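Side-chain contacts in nickel-dependent hydrogenase large subunit (Allochromatium vinosum, PDB 3MYR), which catalyses hydrogen turnover, passing electrons from H2 to an acceptor, as the nickel-iron large subunit of a heterodimeric hydrogenase: residues B[91-96]-B[445-450]; B[97-102]-B[203-208]; B[286-291]-B[296-301]; B[87-92]-B[291-296]. One frame throughout, in Å; residues are numbered along the deposited sequence.

Contact 1. Residues B[91-96]-B[445-450]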
# COMPACT_ATOMS: atom_id res chain seq x y z
N ILE B 91 18.98 -9.62 0.27
CA ILE B 91 17.89 -9.41 1.22
C ILE B 91 16.84 -8.40 0.69
O ILE B 91 15.66 -8.67 0.79
CB ILE B 91 18.40 -9.08 2.63
CG1 ILE B 91 19.05 -10.35 3.21
CG2 ILE B 91 17.16 -8.52 3.55
CD1 ILE B 91 20.02 -10.07 4.49
N ARG B 92 17.30 -7.30 0.06
CA ARG B 92 16.37 -6.38 -0.48
C ARG B 92 15.52 -7.03 -1.59
O ARG B 92 14.33 -6.83 -1.62
CB ARG B 92 17.00 -5.09 -1.00
CG ARG B 92 17.37 -4.08 0.13
CD ARG B 92 18.17 -2.85 -0.49
NE ARG B 92 18.62 -1.90 0.52
CZ ARG B 92 19.29 -0.78 0.23
NH1 ARG B 92 19.46 -0.41 -1.07
NH2 ARG B 92 19.70 -0.01 1.23
N ASN B 93 16.14 -7.81 -2.48
CA ASN B 93 15.39 -8.49 -3.52
C ASN B 93 14.33 -9.40 -2.92
O ASN B 93 13.19 -9.44 -3.40
CB ASN B 93 16.28 -9.38 -4.43
CG ASN B 93 17.12 -8.59 -5.42
OD1 ASN B 93 17.99 -9.18 -6.11
ND2 ASN B 93 16.92 -7.29 -5.49
N LEU B 94 14.73 -10.22 -1.94
CA LEU B 94 13.79 -11.11 -1.28
C LEU B 94 12.59 -10.36 -0.65
O LEU B 94 11.42 -10.77 -0.80
CB LEU B 94 14.53 -11.90 -0.19
CG LEU B 94 15.42 -13.04 -0.71
CD1 LEU B 94 16.44 -13.50 0.38
CD2 LEU B 94 14.53 -14.25 -1.15
N MET B 95 12.86 -9.24 0.01
CA MET B 95 11.79 -8.45 0.63
C MET B 95 10.92 -7.84 -0.46
O MET B 95 9.70 -7.76 -0.31
CB MET B 95 12.41 -7.35 1.51
CG MET B 95 13.10 -7.92 2.75
SD MET B 95 13.86 -6.61 3.79
CE MET B 95 14.49 -5.37 2.65
N ILE B 96 11.53 -7.39 -1.56
CA ILE B 96 10.73 -6.84 -2.66
C ILE B 96 9.84 -7.92 -3.25
O ILE B 96 8.64 -7.72 -3.42
CB ILE B 96 11.61 -6.21 -3.79
CG1 ILE B 96 12.32 -4.98 -3.25
CG2 ILE B 96 10.78 -5.91 -5.14
CD1 ILE B 96 13.55 -4.58 -4.16
N GLN B 445 13.59 -18.36 -4.74
CA GLN B 445 14.44 -19.46 -4.34
C GLN B 445 15.89 -19.15 -4.75
O GLN B 445 16.80 -19.37 -3.98
CB GLN B 445 14.00 -20.85 -4.90
CG GLN B 445 14.74 -22.09 -4.18
CD GLN B 445 14.49 -22.13 -2.61
OE1 GLN B 445 15.42 -22.33 -1.79
NE2 GLN B 445 13.27 -21.91 -2.22
N GLY B 446 16.09 -18.51 -5.90
CA GLY B 446 17.45 -18.28 -6.40
C GLY B 446 18.12 -17.25 -5.48
O GLY B 446 19.29 -17.40 -5.13
N TRP B 447 17.38 -16.25 -5.02
CA TRP B 447 18.04 -15.21 -4.21
C TRP B 447 18.32 -15.74 -2.80
O TRP B 447 19.37 -15.45 -2.21
CB TRP B 447 17.20 -13.94 -4.08
CG TRP B 447 16.90 -13.29 -5.37
CD1 TRP B 447 17.81 -12.95 -6.38
CD2 TRP B 447 15.62 -12.75 -5.78
NE1 TRP B 447 17.12 -12.30 -7.41
CE2 TRP B 447 15.79 -12.18 -7.07
CE3 TRP B 447 14.36 -12.70 -5.18
CZ2 TRP B 447 14.74 -11.63 -7.78
CZ3 TRP B 447 13.32 -12.12 -5.88
CH2 TRP B 447 13.53 -11.56 -7.15
N TYR B 448 17.38 -16.54 -2.28
CA TYR B 448 17.58 -17.19 -0.98
C TYR B 448 18.85 -18.11 -0.99
O TYR B 448 19.73 -18.04 -0.07
CB TYR B 448 16.34 -18.00 -0.58
CG TYR B 448 16.53 -18.76 0.73
CD1 TYR B 448 16.30 -18.13 1.94
CD2 TYR B 448 16.93 -20.12 0.75
CE1 TYR B 448 16.48 -18.81 3.16
CE2 TYR B 448 17.10 -20.84 1.95
CZ TYR B 448 16.90 -20.15 3.15
OH TYR B 448 17.03 -20.80 4.35
N ASP B 449 18.92 -18.98 -2.00
CA ASP B 449 20.05 -19.89 -2.11
C ASP B 449 21.32 -19.07 -2.27
O ASP B 449 22.37 -19.47 -1.80
CB ASP B 449 19.93 -20.82 -3.34
CG ASP B 449 18.82 -21.82 -3.20
OD1 ASP B 449 18.39 -22.11 -2.02
OD2 ASP B 449 18.37 -22.33 -4.26
N GLY B 450 21.26 -17.96 -2.97
CA GLY B 450 22.48 -17.17 -3.20
C GLY B 450 22.91 -16.49 -1.89
O GLY B 450 24.12 -16.34 -1.63

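Contact 2. Residues B[97-102]-B[203-208]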
# COMPACT_ATOMS: atom_id res chain seq x y z
N GLY B 97 10.39 -9.09 -3.53
CA GLY B 97 9.57 -10.22 -4.08
C GLY B 97 8.44 -10.55 -3.09
O GLY B 97 7.29 -10.69 -3.50
N ALA B 98 8.75 -10.63 -1.80
CA ALA B 98 7.69 -10.96 -0.78
C ALA B 98 6.61 -9.89 -0.84
O ALA B 98 5.41 -10.21 -0.64
CB ALA B 98 8.25 -11.01 0.66
N GLN B 99 7.01 -8.63 -1.07
CA GLN B 99 5.98 -7.55 -1.08
C GLN B 99 5.05 -7.67 -2.33
O GLN B 99 3.83 -7.44 -2.25
CB GLN B 99 6.69 -6.17 -1.10
CG GLN B 99 5.71 -4.99 -1.35
CD GLN B 99 4.61 -4.92 -0.26
OE1 GLN B 99 4.85 -5.27 0.88
NE2 GLN B 99 3.39 -4.46 -0.63
N TYR B 100 5.64 -7.90 -3.52
CA TYR B 100 4.86 -8.14 -4.70
C TYR B 100 3.82 -9.23 -4.49
O TYR B 100 2.66 -9.09 -4.88
CB TYR B 100 5.75 -8.65 -5.86
CG TYR B 100 6.20 -7.55 -6.76
CD1 TYR B 100 7.26 -6.69 -6.38
CD2 TYR B 100 5.67 -7.43 -8.02
CE1 TYR B 100 7.77 -5.72 -7.26
CE2 TYR B 100 6.17 -6.46 -8.90
CZ TYR B 100 7.24 -5.64 -8.55
OH TYR B 100 7.73 -4.70 -9.51
N ILE B 101 4.28 -10.36 -3.98
CA ILE B 101 3.40 -11.55 -3.90
C ILE B 101 2.25 -11.26 -2.91
O ILE B 101 1.11 -11.47 -3.22
CB ILE B 101 4.22 -12.72 -3.51
CG1 ILE B 101 5.11 -13.02 -4.76
CG2 ILE B 101 3.34 -13.96 -3.26
CD1 ILE B 101 6.38 -13.71 -4.30
N HIS B 102 2.58 -10.72 -1.74
CA HIS B 102 1.59 -10.38 -0.75
C HIS B 102 0.59 -9.42 -1.38
O HIS B 102 -0.60 -9.57 -1.27
CB HIS B 102 2.29 -9.69 0.46
CG HIS B 102 1.34 -9.28 1.54
ND1 HIS B 102 0.70 -8.06 1.54
CD2 HIS B 102 0.89 -9.95 2.63
CE1 HIS B 102 -0.06 -7.98 2.63
NE2 HIS B 102 0.00 -9.14 3.28
N LYS B 203 5.04 -12.32 7.87
CA LYS B 203 6.15 -12.64 8.82
C LYS B 203 7.51 -12.55 8.15
O LYS B 203 8.53 -12.37 8.82
CB LYS B 203 5.98 -14.11 9.31
CG LYS B 203 4.75 -14.25 10.23
CD LYS B 203 4.62 -15.67 10.65
CE LYS B 203 3.41 -15.77 11.61
NZ LYS B 203 3.33 -17.26 11.85
N PHE B 204 7.53 -12.68 6.81
CA PHE B 204 8.80 -12.59 6.08
C PHE B 204 9.43 -11.19 6.26
O PHE B 204 10.62 -11.07 6.57
CB PHE B 204 8.52 -12.79 4.57
CG PHE B 204 9.76 -13.04 3.71
CD1 PHE B 204 10.18 -14.33 3.43
CD2 PHE B 204 10.47 -11.96 3.17
CE1 PHE B 204 11.27 -14.57 2.56
CE2 PHE B 204 11.60 -12.19 2.38
CZ PHE B 204 11.97 -13.50 2.04
N HIS B 205 8.68 -10.12 5.98
CA HIS B 205 9.21 -8.79 6.28
C HIS B 205 9.56 -8.57 7.78
O HIS B 205 10.49 -7.80 8.10
CB HIS B 205 8.21 -7.71 5.86
CG HIS B 205 8.12 -7.54 4.38
ND1 HIS B 205 7.24 -6.65 3.78
CD2 HIS B 205 8.86 -8.10 3.38
CE1 HIS B 205 7.49 -6.62 2.48
NE2 HIS B 205 8.44 -7.51 2.21
N ALA B 206 8.89 -9.26 8.69
CA ALA B 206 9.17 -9.00 10.11
C ALA B 206 10.53 -9.60 10.47
O ALA B 206 11.32 -9.00 11.21
CB ALA B 206 8.05 -9.59 10.99
N ILE B 207 10.87 -10.74 9.86
CA ILE B 207 12.16 -11.33 10.14
C ILE B 207 13.35 -10.42 9.74
O ILE B 207 14.20 -10.12 10.56
CB ILE B 207 12.29 -12.74 9.53
CG1 ILE B 207 11.31 -13.69 10.23
CG2 ILE B 207 13.79 -13.27 9.61
CD1 ILE B 207 11.20 -15.11 9.50
N PHE B 208 13.29 -9.85 8.56
CA PHE B 208 14.39 -9.05 8.05
C PHE B 208 14.19 -7.59 8.45
O PHE B 208 15.15 -6.88 8.64
CB PHE B 208 14.31 -9.14 6.54
CG PHE B 208 14.84 -10.47 6.01
CD1 PHE B 208 16.18 -10.81 6.22
CD2 PHE B 208 14.01 -11.33 5.32
CE1 PHE B 208 16.72 -12.05 5.71
CE2 PHE B 208 14.52 -12.56 4.80
CZ PHE B 208 15.89 -12.91 5.01

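Contact 3. Residues B[286-291]-B[296-301]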
# COMPACT_ATOMS: atom_id res chain seq x y z
N ASP B 286 14.18 -3.42 -12.36
CA ASP B 286 14.52 -3.69 -10.97
C ASP B 286 15.06 -5.11 -10.81
O ASP B 286 14.98 -5.91 -11.74
CB ASP B 286 13.28 -3.54 -10.08
CG ASP B 286 13.65 -3.09 -8.65
OD1 ASP B 286 12.83 -2.40 -8.02
OD2 ASP B 286 14.73 -3.49 -8.13
N LEU B 287 15.56 -5.42 -9.61
CA LEU B 287 15.88 -6.76 -9.17
C LEU B 287 17.16 -7.29 -9.82
O LEU B 287 17.14 -8.23 -10.64
CB LEU B 287 14.72 -7.74 -9.30
CG LEU B 287 13.50 -7.30 -8.43
CD1 LEU B 287 12.27 -8.07 -8.94
CD2 LEU B 287 13.74 -7.56 -6.90
N PRO B 288 18.30 -6.72 -9.39
CA PRO B 288 19.61 -7.14 -9.96
C PRO B 288 20.05 -8.51 -9.42
O PRO B 288 19.71 -8.84 -8.30
CB PRO B 288 20.56 -6.03 -9.46
CG PRO B 288 19.92 -5.59 -8.12
CD PRO B 288 18.42 -5.57 -8.46
N THR B 289 20.79 -9.30 -10.20
CA THR B 289 21.31 -10.60 -9.80
C THR B 289 22.46 -10.47 -8.78
O THR B 289 22.68 -11.38 -7.96
CB THR B 289 21.89 -11.42 -11.01
OG1 THR B 289 22.85 -10.60 -11.67
CG2 THR B 289 20.81 -11.83 -12.01
N GLY B 290 23.13 -9.32 -8.78
CA GLY B 290 24.32 -9.14 -7.97
C GLY B 290 24.26 -7.89 -7.12
O GLY B 290 23.20 -7.27 -6.97
N ALA B 291 25.40 -7.53 -6.52
CA ALA B 291 25.46 -6.48 -5.49
C ALA B 291 25.17 -5.15 -6.13
O ALA B 291 24.44 -4.32 -5.55
CB ALA B 291 26.84 -6.48 -4.80
N ALA B 296 21.75 -3.80 -16.56
CA ALA B 296 22.01 -4.98 -17.43
C ALA B 296 21.70 -6.32 -16.73
O ALA B 296 21.48 -7.32 -17.37
CB ALA B 296 23.48 -4.96 -18.05
N THR B 297 21.65 -6.33 -15.41
CA THR B 297 21.45 -7.59 -14.67
C THR B 297 20.02 -7.72 -14.12
O THR B 297 19.72 -8.64 -13.36
CB THR B 297 22.48 -7.72 -13.48
OG1 THR B 297 22.21 -6.74 -12.43
CG2 THR B 297 23.94 -7.56 -13.99
N PHE B 298 19.15 -6.76 -14.45
CA PHE B 298 17.81 -6.68 -13.85
C PHE B 298 16.97 -7.89 -14.26
O PHE B 298 16.97 -8.33 -15.40
CB PHE B 298 17.11 -5.39 -14.31
CG PHE B 298 17.51 -4.13 -13.55
CD1 PHE B 298 16.98 -2.88 -13.94
CD2 PHE B 298 18.37 -4.18 -12.45
CE1 PHE B 298 17.27 -1.70 -13.24
CE2 PHE B 298 18.71 -3.01 -11.74
CZ PHE B 298 18.15 -1.75 -12.15
N LEU B 299 16.17 -8.42 -13.35
CA LEU B 299 15.08 -9.30 -13.75
C LEU B 299 13.99 -8.54 -14.59
O LEU B 299 13.59 -8.99 -15.65
CB LEU B 299 14.46 -9.95 -12.50
CG LEU B 299 13.23 -10.82 -12.78
CD1 LEU B 299 13.66 -11.93 -13.75
CD2 LEU B 299 12.83 -11.43 -11.49
N PHE B 300 13.57 -7.37 -14.15
CA PHE B 300 12.66 -6.57 -14.94
C PHE B 300 13.48 -5.52 -15.68
O PHE B 300 14.12 -4.70 -15.04
CB PHE B 300 11.67 -5.84 -14.02
CG PHE B 300 10.69 -6.75 -13.31
CD1 PHE B 300 9.88 -7.61 -14.04
CD2 PHE B 300 10.42 -6.58 -11.97
CE1 PHE B 300 8.93 -8.40 -13.39
CE2 PHE B 300 9.45 -7.34 -11.32
CZ PHE B 300 8.70 -8.24 -12.02
N PRO B 301 13.42 -5.50 -17.03
CA PRO B 301 14.29 -4.60 -17.76
C PRO B 301 13.77 -3.17 -17.75
O PRO B 301 12.55 -2.96 -17.61
CB PRO B 301 14.29 -5.18 -19.19
CG PRO B 301 12.92 -5.84 -19.26
CD PRO B 301 12.69 -6.42 -17.91
O HOH W 1 23.95 -6.80 -10.32

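Contact 4. Residues B[87-92]-B[291-296]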
# COMPACT_ATOMS: atom_id res chain seq x y z
N ASN B 87 24.98 -9.31 0.41
CA ASN B 87 23.91 -9.91 1.24
C ASN B 87 22.80 -8.87 1.38
O ASN B 87 21.62 -9.22 1.40
CB ASN B 87 24.40 -10.24 2.64
CG ASN B 87 25.33 -11.41 2.67
OD1 ASN B 87 25.25 -12.29 1.82
ND2 ASN B 87 26.27 -11.42 3.65
N ALA B 88 23.16 -7.58 1.45
CA ALA B 88 22.11 -6.58 1.57
C ALA B 88 21.24 -6.57 0.31
O ALA B 88 20.00 -6.39 0.36
CB ALA B 88 22.73 -5.17 1.83
N GLN B 89 21.89 -6.69 -0.84
CA GLN B 89 21.18 -6.62 -2.09
C GLN B 89 20.23 -7.82 -2.25
O GLN B 89 19.09 -7.66 -2.65
CB GLN B 89 22.16 -6.52 -3.29
CG GLN B 89 21.40 -6.12 -4.58
CD GLN B 89 21.06 -4.61 -4.65
OE1 GLN B 89 21.78 -3.82 -5.27
NE2 GLN B 89 19.93 -4.23 -4.10
N LEU B 90 20.69 -9.01 -1.86
CA LEU B 90 19.85 -10.22 -1.88
C LEU B 90 18.69 -10.12 -0.93
O LEU B 90 17.55 -10.54 -1.23
CB LEU B 90 20.65 -11.45 -1.48
CG LEU B 90 21.42 -12.18 -2.60
CD1 LEU B 90 21.12 -11.95 -4.05
CD2 LEU B 90 22.77 -12.58 -2.29
N ILE B 91 18.98 -9.62 0.27
CA ILE B 91 17.89 -9.41 1.22
C ILE B 91 16.84 -8.40 0.69
O ILE B 91 15.66 -8.67 0.79
CB ILE B 91 18.40 -9.08 2.63
CG1 ILE B 91 19.05 -10.35 3.21
CG2 ILE B 91 17.16 -8.52 3.55
CD1 ILE B 91 20.02 -10.07 4.49
N ARG B 92 17.30 -7.30 0.06
CA ARG B 92 16.37 -6.38 -0.48
C ARG B 92 15.52 -7.03 -1.59
O ARG B 92 14.33 -6.83 -1.62
CB ARG B 92 17.00 -5.09 -1.00
CG ARG B 92 17.37 -4.08 0.13
CD ARG B 92 18.17 -2.85 -0.49
NE ARG B 92 18.62 -1.90 0.52
CZ ARG B 92 19.29 -0.78 0.23
NH1 ARG B 92 19.46 -0.41 -1.07
NH2 ARG B 92 19.70 -0.01 1.23
N ALA B 291 25.40 -7.53 -6.52
CA ALA B 291 25.46 -6.48 -5.49
C ALA B 291 25.17 -5.15 -6.13
O ALA B 291 24.44 -4.32 -5.55
CB ALA B 291 26.84 -6.48 -4.80
N SER B 292 25.71 -4.92 -7.33
CA SER B 292 25.53 -3.61 -7.95
C SER B 292 24.15 -3.43 -8.65
O SER B 292 23.57 -4.39 -9.20
CB SER B 292 26.71 -3.31 -8.90
OG SER B 292 26.23 -2.93 -10.15
N LEU B 293 23.60 -2.22 -8.57
CA LEU B 293 22.25 -1.95 -9.10
C LEU B 293 22.37 -1.67 -10.61
O LEU B 293 22.14 -0.56 -11.08
CB LEU B 293 21.64 -0.75 -8.39
CG LEU B 293 20.17 -0.68 -7.94
CD1 LEU B 293 19.42 0.51 -8.47
CD2 LEU B 293 19.37 -1.98 -8.04
N ASP B 294 22.79 -2.68 -11.36
CA ASP B 294 23.20 -2.51 -12.74
C ASP B 294 22.03 -2.97 -13.60
O ASP B 294 21.63 -4.14 -13.54
CB ASP B 294 24.41 -3.38 -12.98
CG ASP B 294 24.86 -3.39 -14.44
OD1 ASP B 294 25.89 -4.05 -14.69
OD2 ASP B 294 24.22 -2.80 -15.35
N PRO B 295 21.45 -2.04 -14.39
CA PRO B 295 20.27 -2.37 -15.20
C PRO B 295 20.50 -3.54 -16.14
O PRO B 295 19.53 -4.21 -16.47
CB PRO B 295 20.04 -1.09 -16.03
CG PRO B 295 20.47 -0.00 -15.12
CD PRO B 295 21.78 -0.60 -14.51
N ALA B 296 21.75 -3.80 -16.56
CA ALA B 296 22.01 -4.98 -17.43
C ALA B 296 21.70 -6.32 -16.73
O ALA B 296 21.48 -7.32 -17.37
CB ALA B 296 23.48 -4.96 -18.05

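Contact 1. Residues B[91-96]-B[445-450]
W447, L94 and N93 carry the packing between helices 86-112 and 426-456, with the indole of W447 as the surface against which the first helix rests. CB of N93 stands over one face of the ring, 3.9 Å from the centroid of the six-membered ring of W447 and 17° off its normal, a CH-pi contact directed almost straight down. The two side chains cross at about a right angle, and the amide is steeply tilted against the indole. The N93 backbone shares the surface, since N93 O lies 3.7 Å from W447 CZ3. W447 places its CG beside its own backbone N and anti to its carbonyl carbon (chi1 -60°), which carries the indole past L94 to N93.

L94 meets the root of the tryptophan. Its CG lies 3.9 Å from W447 CB, where the two side chains slide past each other in opposite directions. The CD2 methyl continues to Y448, 3.8 Å from Y448 N and 4.2 Å from Y448 CB, so one leucine spans two successive residues of the opposing helix. The phenol of Y448 leads away to helix 236-265, where its OH hydrogen-bonds to L239 O, while L287 of strand 281-288 touches both N93 and W447.

L94 and W447 mark the nearest backbones, their CA atoms 6.6 Å apart. The segment axes approach to 9.3 Å with their directions 150° apart. This is buried, largely apolar packing of two nearly antiparallel helices, within the helical part of the hydrogenase large subunit and away from its metal sites.

Contact 2. Residues B[97-102]-B[203-208]
H205 reaches from helix 203-209 to Q99 and A98 with its imidazole edge leading. CB of Q99 lies in the plane of the ring at that edge, 3.7 Å from H205 CE1, and Q99 OE1 comes to 3.4 Å from the same CE1. The amide and imidazole planes are only 27° apart, although the side chains as wholes cross at about a right angle. The bend of the glutamine at chi2 (60°) folds its amide back to the ring; Q99 NE2 is hydrogen-bonded to D103. A98 fills the angle between the two rings, with A98 CB 3.5 Å from F204 CD2 and 3.8 Å from H205 NE2, oblique to both. The imidazole is held at both nitrogens, NE2 by M95 O and ND1 by N212 OD1. A leucine here would probably leave the M95 carbonyl and N212 without these partners and deprive Q99 of the flat edge it lies against. The Q99 side chain lies about 7 Å from the bound nickel-iron centre, near the active site. Helices 86-112 and 203-209 run nearly antiparallel, their segments 157° apart; F204 packs on helices 236-265 and 426-456, while A206 and I207 meet N234 and T237 of the small subunit.

Contact 3. Residues B[286-291]-B[296-301]
F298 lays its ring over D286, and here the packing is close. One face of the phenyl is covered by D286 CA, 3.8 Å above the ring plane and over its centre, with D286 N 3.3 Å from F298 CD1. The F298 ring reaches that position with CG beside its own backbone N (chi1 -81°). On the backbone, F300 N donates to D286 O at 3.2 Å with an N-H...O angle of 161°; the bond in return, from D286 N to F300 O, is less certain. L299 N donates to L287 O at 2.9 Å. Because L299 and F300 both face D286, the pairing is a classic beta bulge. L287 and F300 point the same way, L287 CD1 lying 3.8 Å from F300 CE2, and R393 meets the F300 ring in a cation-pi contact.

Toward the turn the contact opens to solvent. The bond from T289 N to T297 O is weak, and T289 OG1 approaches T297 CB at 3.4 Å. A water bridges the two segments, donating to T297 OG1 and weakly accepting from G290 N; T297 OG1 also bonds D294 O.

At the buried end the polar chemistry centres on D286. Its OD2 accepts from L287 N on the anti side, 2.6 Å away, and forms a salt bridge with R74, while OD1 accepts from E484 N. These partners satisfy a buried carboxylate and fix its rotation.

Contact 4. Residues B[87-92]-B[291-296]
Q89 and A291 bring the backbones nearest, with CA atoms 5.5 Å apart, where the hairpin loop after strand 281-288 passes beside helix 86-112. The contact is mostly the work of one side chain. Q89 curls against the A291 carbonyl oxygen, with Q89 CG 3.7 Å and Q89 CD 3.5 Å from A291 O; the end of the amide lies next to that oxygen, though which amide atom faces it is uncertain. Its first torsion sets CG opposite the backbone N (chi1 -167°), and a bend at chi2 (78°) then turns the amide to the loop. That loop links the two strands of the hairpin 281-288 and 300-305, and it is built from tight turns: L293 is the centre of an inverse gamma turn, and D294 forms an Asx turn, its OD2 accepting from A296 N at 2.9 Å. Shortened to an alanine, Q89 would lose its amide, and the A291 carbonyl would probably be left without that polar neighbour, with a gap beside it. L293 bends its end back to the helix, where its CD2 comes near the end of the Q89 amide. The same leucine packs on P288 and on R74 of helix 67-80, while Q89 also touches L84 and P288.

In the fold
Helix 86-112 runs through contacts 1, 2 and 4, presenting a different partner on successive turns: the hairpin loop, helix 426-456 and helix 203-209. Contacts 1 and 2 are buried packings of nearly antiparallel helices, the first largely apolar, the second more polar and close to the metal centre and the small subunit; the M95 carbonyl ties them together. Contacts 3 and 4 belong to one hairpin and are partly buried. Contact 3 combines backbone hydrogen bonds with side-chain packing; contact 4, which shares A291 and A296 with it, has no clear hydrogen bond across it. L287 touches N93, I96 and W447, joining the hairpin to the helix pair of contact 1.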